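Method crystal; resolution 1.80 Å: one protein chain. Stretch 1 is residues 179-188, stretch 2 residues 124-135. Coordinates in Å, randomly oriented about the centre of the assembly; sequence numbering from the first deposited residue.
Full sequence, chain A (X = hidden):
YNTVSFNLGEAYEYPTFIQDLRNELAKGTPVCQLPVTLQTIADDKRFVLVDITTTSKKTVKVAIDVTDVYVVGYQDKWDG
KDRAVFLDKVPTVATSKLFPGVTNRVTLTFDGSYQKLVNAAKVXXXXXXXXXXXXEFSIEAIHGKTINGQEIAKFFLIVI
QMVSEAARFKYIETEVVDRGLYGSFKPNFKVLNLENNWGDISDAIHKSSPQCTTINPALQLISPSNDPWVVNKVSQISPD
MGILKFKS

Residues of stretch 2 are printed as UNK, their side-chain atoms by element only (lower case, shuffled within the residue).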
# COMPACT_ATOMS: atom_id res chain seq x y z
N ARG A 179 -15.99 -6.45 -0.13
CA ARG A 179 -16.51 -5.69 -1.26
C ARG A 179 -15.69 -5.64 -2.56
O ARG A 179 -16.24 -5.31 -3.61
CB ARG A 179 -16.73 -4.23 -0.83
CG ARG A 179 -17.37 -4.03 0.54
CD ARG A 179 -17.32 -2.55 0.90
NE ARG A 179 -17.89 -2.27 2.22
CZ ARG A 179 -19.19 -2.24 2.48
NH1 ARG A 179 -20.07 -2.47 1.52
NH2 ARG A 179 -19.61 -1.98 3.72
N GLY A 180 -14.40 -5.94 -2.49
CA GLY A 180 -13.58 -5.85 -3.70
C GLY A 180 -12.99 -7.09 -4.34
O GLY A 180 -12.18 -6.97 -5.25
N LEU A 181 -13.37 -8.27 -3.88
CA LEU A 181 -12.84 -9.49 -4.48
C LEU A 181 -13.78 -9.98 -5.56
O LEU A 181 -13.35 -10.48 -6.60
CB LEU A 181 -12.64 -10.58 -3.41
CG LEU A 181 -11.62 -10.28 -2.32
CD1 LEU A 181 -11.47 -11.50 -1.43
CD2 LEU A 181 -10.27 -9.91 -2.94
N TYR A 182 -15.08 -9.80 -5.33
CA TYR A 182 -16.10 -10.23 -6.28
C TYR A 182 -16.99 -9.06 -6.68
O TYR A 182 -18.08 -9.25 -7.23
CB TYR A 182 -16.94 -11.35 -5.68
CG TYR A 182 -16.10 -12.53 -5.23
CD1 TYR A 182 -15.74 -12.68 -3.89
CD2 TYR A 182 -15.63 -13.46 -6.15
CE1 TYR A 182 -14.92 -13.73 -3.48
CE2 TYR A 182 -14.82 -14.52 -5.75
CZ TYR A 182 -14.47 -14.65 -4.41
OH TYR A 182 -13.66 -15.69 -4.02
N GLY A 183 -16.51 -7.85 -6.41
CA GLY A 183 -17.26 -6.65 -6.76
C GLY A 183 -16.34 -5.45 -6.76
O GLY A 183 -15.11 -5.60 -6.70
N SER A 184 -16.92 -4.26 -6.83
CA SER A 184 -16.15 -3.02 -6.84
C SER A 184 -16.74 -2.08 -5.78
O SER A 184 -17.93 -2.16 -5.48
CB SER A 184 -16.23 -2.34 -8.21
OG SER A 184 -15.74 -3.19 -9.23
N PHE A 185 -15.91 -1.21 -5.23
CA PHE A 185 -16.39 -0.28 -4.22
C PHE A 185 -15.51 0.96 -4.11
O PHE A 185 -14.35 0.95 -4.52
CB PHE A 185 -16.46 -0.96 -2.84
CG PHE A 185 -15.11 -1.19 -2.20
CD1 PHE A 185 -14.25 -2.18 -2.67
CD2 PHE A 185 -14.69 -0.40 -1.12
CE1 PHE A 185 -12.99 -2.38 -2.09
CE2 PHE A 185 -13.44 -0.60 -0.53
CZ PHE A 185 -12.59 -1.59 -1.01
N LYS A 186 -16.08 2.02 -3.55
CA LYS A 186 -15.34 3.25 -3.33
C LYS A 186 -15.09 3.26 -1.83
O LYS A 186 -15.98 2.97 -1.04
CB LYS A 186 -16.18 4.46 -3.76
CG LYS A 186 -16.35 4.54 -5.27
CD LYS A 186 -17.41 5.55 -5.67
CE LYS A 186 -17.71 5.44 -7.16
NZ LYS A 186 -18.85 6.30 -7.56
N PRO A 187 -13.85 3.58 -1.42
CA PRO A 187 -13.46 3.61 -0.00
C PRO A 187 -14.29 4.57 0.85
O PRO A 187 -14.45 5.74 0.50
CB PRO A 187 -11.98 4.00 -0.07
CG PRO A 187 -11.92 4.86 -1.30
CD PRO A 187 -12.77 4.09 -2.28
N ASN A 188 -14.81 4.06 1.97
CA ASN A 188 -15.62 4.89 2.85
C ASN A 188 -14.80 5.85 3.69
O ASN A 188 -13.57 5.86 3.62
CB ASN A 188 -16.54 4.02 3.75
CG ASN A 188 -15.77 3.16 4.75
OD1 ASN A 188 -14.78 3.59 5.34
ND2 ASN A 188 -16.26 1.94 4.96
N UNK A 124 -10.38 11.97 -7.31
CA UNK A 124 -10.05 11.80 -5.90
C UNK A 124 -10.32 10.38 -5.40
O UNK A 124 -11.13 9.65 -5.98
o UNK A 124 -9.27 12.99 -3.27
o UNK A 124 -9.86 14.84 -4.30
c UNK A 124 -9.92 13.60 -4.14
c UNK A 124 -10.83 12.81 -5.06
N UNK A 125 -9.64 9.99 -4.32
CA UNK A 125 -9.79 8.66 -3.75
C UNK A 125 -11.24 8.25 -3.49
O UNK A 125 -11.62 7.11 -3.75
c UNK A 125 -6.85 8.36 -1.20
n UNK A 125 -6.31 8.90 1.53
n UNK A 125 -6.79 9.68 -0.59
n UNK A 125 -6.48 11.15 1.15
c UNK A 125 -9.01 8.55 -2.43
c UNK A 125 -6.53 9.91 0.70
c UNK A 125 -7.51 8.40 -2.58
N UNK A 126 -12.04 9.17 -2.98
CA UNK A 126 -13.44 8.86 -2.67
C UNK A 126 -14.27 8.50 -3.90
O UNK A 126 -15.31 7.85 -3.76
c UNK A 126 -15.36 13.54 -2.89
c UNK A 126 -14.09 10.03 -1.93
n UNK A 126 -14.14 14.15 -3.47
c UNK A 126 -14.34 11.25 -2.80
c UNK A 126 -15.04 12.35 -2.01
N UNK A 127 -13.82 8.91 -5.08
CA UNK A 127 -14.55 8.64 -6.32
C UNK A 127 -13.96 7.54 -7.20
O UNK A 127 -14.54 7.18 -8.22
c UNK A 127 -15.34 11.04 -6.41
c UNK A 127 -14.67 9.92 -7.16
o UNK A 127 -16.39 10.79 -5.79
o UNK A 127 -14.83 12.18 -6.45
N UNK A 128 -12.81 7.00 -6.80
CA UNK A 128 -12.16 5.95 -7.59
C UNK A 128 -12.49 4.56 -7.07
O UNK A 128 -12.16 4.22 -5.93
c UNK A 128 -9.84 5.23 -8.50
c UNK A 128 -10.25 5.44 -9.95
c UNK A 128 -10.65 6.16 -7.59
c UNK A 128 -8.35 5.51 -8.33
N UNK A 129 -13.12 3.75 -7.91
CA UNK A 129 -13.50 2.39 -7.52
C UNK A 129 -12.31 1.47 -7.34
O UNK A 129 -11.37 1.47 -8.14
o UNK A 129 -16.31 2.38 -11.17
c UNK A 129 -14.44 1.79 -8.57
o UNK A 129 -17.39 1.27 -9.60
c UNK A 129 -16.50 2.07 -9.97
c UNK A 129 -15.61 2.69 -8.92
N UNK A 130 -12.36 0.68 -6.27
CA UNK A 130 -11.31 -0.28 -5.95
C UNK A 130 -11.88 -1.69 -6.15
O UNK A 130 -13.09 -1.88 -6.18
c UNK A 130 -9.11 1.62 -4.89
c UNK A 130 -10.37 1.29 -4.11
c UNK A 130 -10.86 -0.11 -4.50
c UNK A 130 -10.09 1.33 -2.61
N UNK A 131 -10.99 -2.67 -6.28
CA UNK A 131 -11.43 -4.03 -6.47
C UNK A 131 -10.51 -4.77 -7.42
O UNK A 131 -9.76 -4.14 -8.17
N UNK A 132 -10.57 -6.09 -7.41
CA UNK A 132 -9.72 -6.89 -8.27
C UNK A 132 -9.90 -6.62 -9.76
O UNK A 132 -8.93 -6.53 -10.51
c UNK A 132 -9.38 -8.73 -6.61
c UNK A 132 -9.92 -8.40 -7.99
c UNK A 132 -9.23 -9.23 -9.05
N UNK A 133 -11.15 -6.47 -10.19
CA UNK A 133 -11.44 -6.21 -11.60
C UNK A 133 -10.96 -4.82 -12.00
O UNK A 133 -10.40 -4.63 -13.09
o UNK A 133 -14.00 -6.46 -17.48
c UNK A 133 -13.28 -7.56 -15.48
c UNK A 133 -14.02 -5.27 -15.40
c UNK A 133 -13.76 -5.25 -14.02
c UNK A 133 -13.03 -7.52 -14.11
c UNK A 133 -13.77 -6.43 -16.12
c UNK A 133 -13.26 -6.37 -13.36
c UNK A 133 -12.94 -6.33 -11.88
N UNK A 134 -11.19 -3.85 -11.13
CA UNK A 134 -10.76 -2.48 -11.40
C UNK A 134 -9.24 -2.41 -11.44
O UNK A 134 -8.67 -1.70 -12.26
c UNK A 134 -12.82 -1.40 -10.32
c UNK A 134 -13.34 -0.78 -11.61
c UNK A 134 -14.86 -0.65 -11.58
c UNK A 134 -11.30 -1.53 -10.32
n UNK A 134 -15.39 -0.02 -12.83
N UNK A 135 -8.58 -3.16 -10.56
CA UNK A 135 -7.12 -3.17 -10.54
C UNK A 135 -6.63 -3.75 -11.86
O UNK A 135 -5.73 -3.20 -12.49
c UNK A 135 -6.59 -3.98 -9.36
c UNK A 135 -4.38 -2.81 -9.20
c UNK A 135 -5.07 -4.16 -9.27
c UNK A 135 -4.74 -5.00 -8.04
O HOH W 1 -16.54 7.03 -1.23
O HOH W 2 -18.47 9.23 -6.58
O HOH W 3 -13.55 -7.27 -8.43
O HOH W 4 -13.36 -4.35 -9.11

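Position 124 carries two carbons, the second bearing two oxygens, and lies beyond reach of stretch 1: Asp124. Its backbone O accepts a hydrogen bond from the N of position 127, closing a turn, and an acid suits the place because OD1 accepts a weak hydrogen bond from the N of position 125.

Position 125 has three carbons, a nitrogen, and a carbon bearing two more nitrogens, the guanidinium of Arg125. The end of the chain leads away to partners elsewhere in the structure, while its backbone O lies 3.3 Å from Pro187 CG.

At 126, four carbons in a row end in nitrogen: Lys126. The CA-to-CB bond points away from stretch 1, and the exposed position suits a charged chain; the backbone O packs 3.5 Å from Lys186 CB.

Position 127 again has two carbons, the second with two oxygens, so it is Asp127. Its carboxylate makes a long salt bridge, OD2 to Lys126 NZ at 3.6 Å, and a water links OD1 to Lys186 NZ.

Position 128 has four carbons, forked at the second: Leu128, a buried apolar residue whose CA-to-CB bond points away from stretch 1. Its backbone O is 3.7 Å from Pro187 CD.

Position 129 has three carbons, the third carrying two oxygens: Glu129. Its aliphatic part suits the neighbouring lysine chain, CG lying 3.9 Å from Lys186 CE, while the carboxylate OE2 forms a salt bridge with the nitrogen of position 134.

Position 130 also has four carbons forked at the second, hence Leu130. Its CB lies over one face of the Phe185 ring, 3.9 Å from CE1, and its CD1 is 3.9 Å from Pro187 CD, so a branched apolar chain fits well.

Position 131 has no side-chain atoms: Gly131. Its phi/psi of 143/162 call for glycine, and an ideal CB would clash with Gly183 O at 2.7 Å.

At 132, one carbon carries two others: Val132, a compact residue whose CG2 meets Leu181 CD2 at 4.0 Å.

Position 133 has a carbon followed by a six-carbon ring bearing oxygen: Tyr133. Its end leads away, and exposure suits the polar hydroxyl; its N donates to a water bound by Gly183 O.

Position 134, four carbons ending in nitrogen, is Lys134. Its NZ reaches Glu129 OE2 at 3.1 Å, and CE passes 3.6 Å from Ser184 OG.

Position 135 has four carbons, forked at the second: Leu135, out of reach of stretch 1 and apolar, as its buried place favours.

The contact is held by backbone and filled by side chains. Leu130 N donates to Phe185 O (2.7 Å) and Phe185 N to Leu130 O (3.1 Å), a single antiparallel bridge; Val132 N donates to Gly180 O (2.8 Å). Apolar packing and bridging waters complete it.

Stretch 2, residues 124-135: DRKDLELGVYKL
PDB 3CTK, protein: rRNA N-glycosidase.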